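Local coordinates for mandelate racemase/muconate lactonizing enzyme-like protein (Roseovarius sp. TM1035, PDB 3RCY) that probably acts as a magnesium-dependent enzyme of the mandelate racemase/muconate lactonizing group of the enolase superfamily, with an unassigned substrate, at residues M183-R197 / I220-L232. Numbering follows the deposited sequence. Where two conformers were deposited one is given.
Sequences MTDISLSVEFCRKIR and IRLGQAIEPYSPL
Two neighbouring outer helices of the enolase-type barrel meet here, linked in sequence through barrel strand 205-208. Residues 183-197 of helix 183-200 and 220-226 of helix 216-226 run in the same direction; these pieces approach to 9.4 Å, with a crossing angle of -28°. Ile186, Val190 and Cys193 pack against Leu222, Ala225, Ile226 and Tyr229. Ile186 CG2 meets Ala225 CB at 3.6 Å, while its CD1 sits over one face of the Arg221 guanidinium. Met183 SD lies at the edge of that group, 3.6 Å from Arg221 NH2. Arg221 NH2 hydrogen-bonds Ser230 OG of a second subunit. One face of the Tyr229 ring lies over the helix backbone, near Cys193 C, Arg194 N and Val190 O; Pro228 CB is against the opposite face. Cys193 CB touches Tyr229 CG at 3.6 Å, Arg194 CB lies 3.6 Å from Tyr229 CE1, and Val190 CG1 is near Tyr229 OH. With an alanine here, a gap would probably open beside Val190, Cys193 and Arg194. Two bends in the Arg197 chain, chi2 63° and chi3 70°, bring NH1 (2.9 Å) and NE (3.3 Å) to Tyr229 O, in the guanidinium plane. A water bridges Arg197 NH1 and Ser230 O; Arg197 NH2 binds Gly201 O and Ala204 O. The contact is thus mainly apolar, with Arg197 joining the turn after helix 216-226 to the loop after helix 183-200 through backbone carbonyls.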
ATOM      1  N   MET A 183     -21.317  22.987  17.367  1.00 16.79           N
ATOM      2  CA  MET A 183     -22.346  22.017  17.761  1.00 17.43           C
ATOM      3  C   MET A 183     -23.711  22.389  17.183  1.00 16.98           C
ATOM      4  O   MET A 183     -24.490  21.514  16.809  1.00 17.00           O
ATOM      5  CB  MET A 183     -22.444  21.884  19.288  1.00 19.26           C
ATOM      6  CG  MET A 183     -21.434  20.918  19.920  1.00 25.69           C
ATOM      7  SD  MET A 183     -21.474  19.221  19.270  1.00 21.38           S
ATOM      8  CE  MET A 183     -23.152  18.726  19.673  1.00 25.58           C
ATOM      9  N   THR A 184     -23.984  23.687  17.099  1.00 16.50           N
ATOM     10  CA  THR A 184     -25.219  24.182  16.483  1.00 16.64           C
ATOM     11  C   THR A 184     -25.311  23.882  14.980  1.00 16.12           C
ATOM     12  O   THR A 184     -26.403  23.651  14.477  1.00 16.10           O
ATOM     13  CB  THR A 184     -25.416  25.694  16.718  1.00 16.97           C
ATOM     14  OG1 THR A 184     -24.224  26.382  16.339  1.00 17.95           O
ATOM     15  CG2 THR A 184     -25.728  25.982  18.193  1.00 18.34           C
ATOM     16  N   ASP A 185     -24.177  23.887  14.274  1.00 15.82           N
ATOM     17  CA  ASP A 185     -24.133  23.480  12.856  1.00 15.49           C
ATOM     18  C   ASP A 185     -24.513  22.012  12.697  1.00 15.60           C
ATOM     19  O   ASP A 185     -25.240  21.631  11.769  1.00 15.98           O
ATOM     20  CB  ASP A 185     -22.735  23.702  12.247  1.00 15.50           C
ATOM     21  CG  ASP A 185     -22.326  25.165  12.225  1.00 18.27           C
ATOM     22  OD1 ASP A 185     -23.201  26.020  12.011  1.00 15.79           O
ATOM     23  OD2 ASP A 185     -21.124  25.460  12.404  1.00 16.01           O
ATOM     24  N   ILE A 186     -23.990  21.178  13.589  1.00 15.13           N
ATOM     25  CA  ILE A 186     -24.305  19.764  13.555  1.00 14.87           C
ATOM     26  C   ILE A 186     -25.777  19.532  13.880  1.00 14.84           C
ATOM     27  O   ILE A 186     -26.467  18.850  13.122  1.00 14.50           O
ATOM     28  CB  ILE A 186     -23.355  18.919  14.449  1.00 14.82           C
ATOM     29  CG1 ILE A 186     -21.924  18.977  13.886  1.00 15.38           C
ATOM     30  CG2 ILE A 186     -23.847  17.459  14.526  1.00 16.27           C
ATOM     31  CD1 ILE A 186     -20.840  18.395  14.808  1.00 15.14           C
ATOM     32  N   SER A 187     -26.273  20.119  14.969  1.00 15.07           N
ATOM     33  CA  SER A 187     -27.667  19.911  15.363  0.50 15.45           C
ATOM     34  C   SER A 187     -28.642  20.462  14.327  1.00 15.66           C
ATOM     35  O   SER A 187     -29.689  19.864  14.073  1.00 16.45           O
ATOM     36  CB  SER A 187     -27.945  20.525  16.731  0.50 15.82           C
ATOM     37  OG  SER A 187     -27.088  19.969  17.706  0.50 16.89           O
ATOM     38  N   LEU A 188     -28.301  21.604  13.725  1.00 15.14           N
ATOM     39  CA  LEU A 188     -29.165  22.170  12.684  1.00 15.17           C
ATOM     40  C   LEU A 188     -29.203  21.258  11.453  1.00 14.59           C
ATOM     41  O   LEU A 188     -30.259  21.065  10.853  1.00 14.22           O
ATOM     42  CB  LEU A 188     -28.742  23.583  12.276  1.00 15.11           C
ATOM     43  CG  LEU A 188     -29.759  24.334  11.392  1.00 16.93           C
ATOM     44  CD1 LEU A 188     -31.085  24.575  12.130  1.00 15.52           C
ATOM     45  CD2 LEU A 188     -29.190  25.655  10.873  1.00 15.04           C
ATOM     46  N   SER A 189     -28.046  20.701  11.095  1.00 14.18           N
ATOM     47  CA  SER A 189     -27.953  19.784   9.964  1.00 14.27           C
ATOM     48  C   SER A 189     -28.813  18.541  10.184  1.00 14.78           C
ATOM     49  O   SER A 189     -29.463  18.070   9.256  1.00 14.65           O
ATOM     50  CB  SER A 189     -26.500  19.378   9.701  1.00 13.69           C
ATOM     51  OG  SER A 189     -25.740  20.496   9.280  1.00 12.25           O
ATOM     52  N   VAL A 190     -28.799  18.022  11.412  1.00 15.08           N
ATOM     53  CA  VAL A 190     -29.637  16.887  11.799  1.00 15.58           C
ATOM     54  C   VAL A 190     -31.126  17.280  11.735  1.00 15.76           C
ATOM     55  O   VAL A 190     -31.949  16.536  11.196  1.00 15.70           O
ATOM     56  CB  VAL A 190     -29.244  16.352  13.212  1.00 16.01           C
ATOM     57  CG1 VAL A 190     -30.280  15.376  13.749  1.00 14.92           C
ATOM     58  CG2 VAL A 190     -27.847  15.695  13.179  1.00 14.90           C
ATOM     59  N   GLU A 191     -31.462  18.447  12.278  1.00 16.11           N
ATOM     60  CA  GLU A 191     -32.837  18.945  12.225  1.00 16.35           C
ATOM     61  C   GLU A 191     -33.361  19.081  10.784  1.00 15.74           C
ATOM     62  O   GLU A 191     -34.491  18.681  10.492  1.00 15.93           O
ATOM     63  CB  GLU A 191     -32.971  20.278  12.975  1.00 17.15           C
ATOM     64  CG  GLU A 191     -34.429  20.702  13.175  1.00 23.67           C
ATOM     65  CD  GLU A 191     -34.598  22.142  13.632  1.00 18.86           C
ATOM     66  OE1 GLU A 191     -33.581  22.844  13.840  1.00 24.25           O
ATOM     67  OE2 GLU A 191     -35.765  22.574  13.780  1.00 24.50           O
ATOM     68  N   PHE A 192     -32.545  19.655   9.898  1.00 15.08           N
ATOM     69  CA  PHE A 192     -32.882  19.753   8.471  1.00 14.43           C
ATOM     70  C   PHE A 192     -33.159  18.373   7.853  1.00 14.39           C
ATOM     71  O   PHE A 192     -34.200  18.170   7.233  1.00 13.93           O
ATOM     72  CB  PHE A 192     -31.758  20.440   7.683  1.00 13.34           C
ATOM     73  CG  PHE A 192     -31.954  21.930   7.478  1.00 16.29           C
ATOM     74  CD1 PHE A 192     -31.930  22.820   8.560  1.00 13.07           C
ATOM     75  CD2 PHE A 192     -32.102  22.447   6.190  1.00 13.04           C
ATOM     76  CE1 PHE A 192     -32.083  24.196   8.361  1.00 16.46           C
ATOM     77  CE2 PHE A 192     -32.262  23.828   5.981  1.00 16.10           C
ATOM     78  CZ  PHE A 192     -32.253  24.704   7.072  1.00 13.09           C
ATOM     79  N   CYS A 193     -32.222  17.437   8.018  1.00 14.48           N
ATOM     80  CA  CYS A 193     -32.383  16.100   7.453  1.00 14.81           C
ATOM     81  C   CYS A 193     -33.631  15.412   7.994  1.00 15.49           C
ATOM     82  O   CYS A 193     -34.394  14.834   7.227  1.00 15.26           O
ATOM     83  CB  CYS A 193     -31.146  15.230   7.708  1.00 14.12           C
ATOM     84  SG  CYS A 193     -29.699  15.698   6.736  1.00 16.01           S
ATOM     85  N   ARG A 194     -33.837  15.490   9.308  1.00 16.36           N
ATOM     86  CA  ARG A 194     -34.994  14.857   9.948  1.00 17.54           C
ATOM     87  C   ARG A 194     -36.316  15.416   9.401  1.00 17.41           C
ATOM     88  O   ARG A 194     -37.207  14.650   9.010  1.00 16.83           O
ATOM     89  CB  ARG A 194     -34.923  15.011  11.484  1.00 19.17           C
ATOM     90  CG  ARG A 194     -36.136  14.440  12.239  1.00 27.17           C
ATOM     91  CD  ARG A 194     -35.990  14.513  13.771  1.00 21.90           C
ATOM     92  NE  ARG A 194     -35.686  15.854  14.288  1.00 28.28           N
ATOM     93  CZ  ARG A 194     -36.598  16.759  14.656  1.00 24.12           C
ATOM     94  NH1 ARG A 194     -37.900  16.487  14.564  1.00 29.07           N
ATOM     95  NH2 ARG A 194     -36.209  17.943  15.124  1.00 28.74           N
ATOM     96  N   LYS A 195     -36.431  16.745   9.370  1.00 17.29           N
ATOM     97  CA  LYS A 195     -37.667  17.403   8.936  1.00 17.58           C
ATOM     98  C   LYS A 195     -37.914  17.286   7.430  1.00 17.13           C
ATOM     99  O   LYS A 195     -39.059  17.118   6.995  1.00 16.96           O
ATOM    100  CB  LYS A 195     -37.718  18.861   9.413  1.00 17.86           C
ATOM    101  CG  LYS A 195     -37.860  18.960  10.935  1.00 20.89           C
ATOM    102  CD  LYS A 195     -38.049  20.378  11.426  1.00 19.16           C
ATOM    103  CE  LYS A 195     -38.242  20.368  12.936  1.00 21.47           C
ATOM    104  NZ  LYS A 195     -38.371  21.736  13.491  1.00 20.50           N
ATOM    105  N   ILE A 196     -36.845  17.363   6.641  1.00 16.45           N
ATOM    106  CA  ILE A 196     -36.968  17.199   5.190  1.00 16.21           C
ATOM    107  C   ILE A 196     -37.320  15.748   4.834  1.00 16.18           C
ATOM    108  O   ILE A 196     -38.197  15.516   4.001  1.00 16.16           O
ATOM    109  CB  ILE A 196     -35.724  17.735   4.419  1.00 15.85           C
ATOM    110  CG1 ILE A 196     -35.614  19.258   4.592  1.00 14.46           C
ATOM    111  CG2 ILE A 196     -35.803  17.394   2.920  1.00 14.10           C
ATOM    112  CD1 ILE A 196     -34.228  19.847   4.276  1.00 15.29           C
ATOM    113  N   ARG A 197     -36.671  14.782   5.487  1.00 16.24           N
ATOM    114  CA  ARG A 197     -37.024  13.364   5.294  1.00 16.40           C
ATOM    115  C   ARG A 197     -38.483  13.110   5.690  1.00 17.58           C
ATOM    116  O   ARG A 197     -39.209  12.409   4.985  1.00 17.77           O
ATOM    117  CB  ARG A 197     -36.069  12.431   6.060  1.00 16.12           C
ATOM    118  CG  ARG A 197     -36.468  10.933   6.057  1.00 17.10           C
ATOM    119  CD  ARG A 197     -36.461  10.352   4.644  1.00 16.12           C
ATOM    120  NE  ARG A 197     -35.096  10.232   4.145  1.00 15.90           N
ATOM    121  CZ  ARG A 197     -34.745  10.251   2.861  1.00 16.22           C
ATOM    122  NH1 ARG A 197     -33.465  10.127   2.534  1.00 14.75           N
ATOM    123  NH2 ARG A 197     -35.662  10.400   1.907  1.00 15.36           N
ATOM    124  N   ILE A 220     -16.071  14.655   9.000  1.00 13.32           N
ATOM    125  CA  ILE A 220     -16.398  13.331   9.536  1.00 12.96           C
ATOM    126  C   ILE A 220     -17.395  13.418  10.702  1.00 13.32           C
ATOM    127  O   ILE A 220     -18.358  12.653  10.744  1.00 13.29           O
ATOM    128  CB  ILE A 220     -15.120  12.533   9.908  1.00 12.94           C
ATOM    129  CG1 ILE A 220     -14.324  12.209   8.627  1.00 11.97           C
ATOM    130  CG2 ILE A 220     -15.471  11.231  10.670  1.00 12.49           C
ATOM    131  CD1 ILE A 220     -12.860  11.833   8.865  1.00 13.09           C
ATOM    132  N   ARG A 221     -17.184  14.356  11.626  1.00 13.55           N
ATOM    133  CA  ARG A 221     -18.134  14.548  12.731  1.00 14.00           C
ATOM    134  C   ARG A 221     -19.533  14.942  12.234  1.00 14.36           C
ATOM    135  O   ARG A 221     -20.536  14.439  12.739  1.00 14.40           O
ATOM    136  CB  ARG A 221     -17.617  15.567  13.737  1.00 14.05           C
ATOM    137  CG  ARG A 221     -16.380  15.099  14.507  1.00 12.88           C
ATOM    138  CD  ARG A 221     -16.069  16.034  15.672  1.00 14.11           C
ATOM    139  NE  ARG A 221     -17.240  16.252  16.516  1.00 13.23           N
ATOM    140  CZ  ARG A 221     -17.764  17.439  16.809  1.00 14.45           C
ATOM    141  NH1 ARG A 221     -17.209  18.567  16.355  1.00 12.92           N
ATOM    142  NH2 ARG A 221     -18.840  17.495  17.582  1.00 12.76           N
ATOM    143  N   LEU A 222     -19.596  15.828  11.242  1.00 14.43           N
ATOM    144  CA  LEU A 222     -20.891  16.239  10.687  1.00 14.89           C
ATOM    145  C   LEU A 222     -21.524  15.109   9.881  1.00 14.48           C
ATOM    146  O   LEU A 222     -22.722  14.820  10.019  1.00 14.06           O
ATOM    147  CB  LEU A 222     -20.764  17.509   9.834  1.00 14.87           C
ATOM    148  CG  LEU A 222     -22.033  17.934   9.078  1.00 18.16           C
ATOM    149  CD1 LEU A 222     -23.098  18.440  10.036  1.00 15.35           C
ATOM    150  CD2 LEU A 222     -21.706  18.997   8.049  1.00 15.38           C
ATOM    151  N   GLY A 223     -20.710  14.474   9.048  1.00 14.76           N
ATOM    152  CA  GLY A 223     -21.144  13.343   8.234  1.00 15.00           C
ATOM    153  C   GLY A 223     -21.802  12.242   9.043  1.00 15.57           C
ATOM    154  O   GLY A 223     -22.900  11.802   8.710  1.00 15.43           O
ATOM    155  N   GLN A 224     -21.137  11.793  10.113  1.00 15.57           N
ATOM    156  CA  GLN A 224     -21.662  10.689  10.907  1.00 15.88           C
ATOM    157  C   GLN A 224     -23.024  11.011  11.548  1.00 15.81           C
ATOM    158  O   GLN A 224     -23.870  10.127  11.688  1.00 15.42           O
ATOM    159  CB  GLN A 224     -20.629  10.200  11.941  1.00 16.85           C
ATOM    160  CG  GLN A 224     -20.410  11.110  13.143  1.00 21.95           C
ATOM    161  CD  GLN A 224     -19.254  10.636  14.016  1.00 18.34           C
ATOM    162  OE1 GLN A 224     -19.463  10.052  15.082  1.00 22.17           O
ATOM    163  NE2 GLN A 224     -18.028  10.868  13.551  1.00 21.69           N
ATOM    164  N   ALA A 225     -23.235  12.285  11.887  1.00 15.53           N
ATOM    165  CA  ALA A 225     -24.479  12.748  12.507  1.00 15.73           C
ATOM    166  C   ALA A 225     -25.694  12.672  11.577  1.00 15.57           C
ATOM    167  O   ALA A 225     -26.810  12.446  12.034  1.00 15.58           O
ATOM    168  CB  ALA A 225     -24.308  14.169  13.039  1.00 15.48           C
ATOM    169  N   ILE A 226     -25.473  12.849  10.278  1.00 15.43           N
ATOM    170  CA  ILE A 226     -26.576  12.884   9.315  1.00 15.55           C
ATOM    171  C   ILE A 226     -26.791  11.537   8.602  1.00 15.37           C
ATOM    172  O   ILE A 226     -27.761  11.374   7.866  1.00 15.16           O
ATOM    173  CB  ILE A 226     -26.418  14.051   8.287  1.00 15.41           C
ATOM    174  CG1 ILE A 226     -25.138  13.891   7.455  1.00 18.73           C
ATOM    175  CG2 ILE A 226     -26.441  15.413   9.008  1.00 18.90           C
ATOM    176  CD1 ILE A 226     -25.109  14.717   6.157  1.00 14.60           C
ATOM    177  N   GLU A 227     -25.891  10.580   8.836  1.00 15.73           N
ATOM    178  CA  GLU A 227     -26.042   9.203   8.315  1.00 16.13           C
ATOM    179  C   GLU A 227     -27.436   8.561   8.477  1.00 16.74           C
ATOM    180  O   GLU A 227     -27.916   7.933   7.536  1.00 16.79           O
ATOM    181  CB  GLU A 227     -24.972   8.267   8.894  1.00 16.10           C
ATOM    182  CG  GLU A 227     -23.638   8.383   8.177  1.00 16.49           C
ATOM    183  CD  GLU A 227     -22.501   7.680   8.892  1.00 16.16           C
ATOM    184  OE1 GLU A 227     -22.742   6.856   9.805  1.00 16.64           O
ATOM    185  OE2 GLU A 227     -21.347   7.943   8.507  1.00 16.93           O
ATOM    186  N   PRO A 228     -28.086   8.713   9.657  1.00 17.11           N
ATOM    187  CA  PRO A 228     -29.384   8.036   9.847  1.00 17.53           C
ATOM    188  C   PRO A 228     -30.503   8.454   8.879  1.00 17.09           C
ATOM    189  O   PRO A 228     -31.516   7.759   8.794  1.00 17.29           O
ATOM    190  CB  PRO A 228     -29.770   8.408  11.288  1.00 17.46           C
ATOM    191  CG  PRO A 228     -28.469   8.730  11.952  1.00 20.57           C
ATOM    192  CD  PRO A 228     -27.663   9.410  10.886  1.00 16.95           C
ATOM    193  N   TYR A 229     -30.321   9.558   8.155  1.00 16.16           N
ATOM    194  CA  TYR A 229     -31.377  10.068   7.274  1.00 16.04           C
ATOM    195  C   TYR A 229     -31.182   9.627   5.834  1.00 16.36           C
ATOM    196  O   TYR A 229     -31.932  10.037   4.936  1.00 16.48           O
ATOM    197  CB  TYR A 229     -31.531  11.590   7.446  1.00 15.75           C
ATOM    198  CG  TYR A 229     -31.764  11.870   8.900  1.00 19.97           C
ATOM    199  CD1 TYR A 229     -33.031  11.688   9.468  1.00 16.16           C
ATOM    200  CD2 TYR A 229     -30.700  12.196   9.739  1.00 15.82           C
ATOM    201  CE1 TYR A 229     -33.235  11.882  10.834  1.00 20.72           C
ATOM    202  CE2 TYR A 229     -30.896  12.396  11.093  1.00 20.46           C
ATOM    203  CZ  TYR A 229     -32.163  12.238  11.631  1.00 16.43           C
ATOM    204  OH  TYR A 229     -32.340  12.430  12.977  1.00 21.53           O
ATOM    205  N   SER A 230     -30.177   8.769   5.642  1.00 15.92           N
ATOM    206  CA  SER A 230     -29.836   8.198   4.346  1.00 15.95           C
ATOM    207  C   SER A 230     -29.707   9.250   3.219  1.00 15.40           C
ATOM    208  O   SER A 230     -30.315   9.104   2.153  1.00 15.16           O
ATOM    209  CB  SER A 230     -30.836   7.086   3.971  1.00 16.24           C
ATOM    210  OG  SER A 230     -30.413   6.433   2.783  1.00 31.39           O
ATOM    211  N   PRO A 231     -28.917  10.315   3.450  1.00 15.43           N
ATOM    212  CA  PRO A 231     -28.710  11.260   2.341  1.00 14.99           C
ATOM    213  C   PRO A 231     -28.037  10.574   1.146  1.00 14.63           C
ATOM    214  O   PRO A 231     -27.172   9.714   1.330  1.00 14.86           O
ATOM    215  CB  PRO A 231     -27.784  12.316   2.944  1.00 15.13           C
ATOM    216  CG  PRO A 231     -27.119  11.643   4.098  1.00 20.29           C
ATOM    217  CD  PRO A 231     -28.105  10.662   4.635  1.00 15.09           C
ATOM    218  N   LEU A 232     -28.450  10.937  -0.061  1.00 14.08           N
ATOM    219  CA  LEU A 232     -27.913  10.318  -1.274  1.00 13.23           C
ATOM    220  C   LEU A 232     -26.444  10.693  -1.500  1.00 12.53           C
ATOM    221  O   LEU A 232     -25.658   9.871  -1.961  1.00 12.21           O
ATOM    222  CB  LEU A 232     -28.779  10.659  -2.495  1.00 12.51           C
ATOM    223  CG  LEU A 232     -28.421  10.006  -3.843  1.00  9.80           C
ATOM    224  CD1 LEU A 232     -29.637   9.885  -4.712  1.00 12.55           C
ATOM    225  CD2 LEU A 232     -27.334  10.801  -4.589  1.00 12.13           C
TER
HETATM  226  O   HOH W   1     -31.732  10.233   0.143  1.00  9.35           O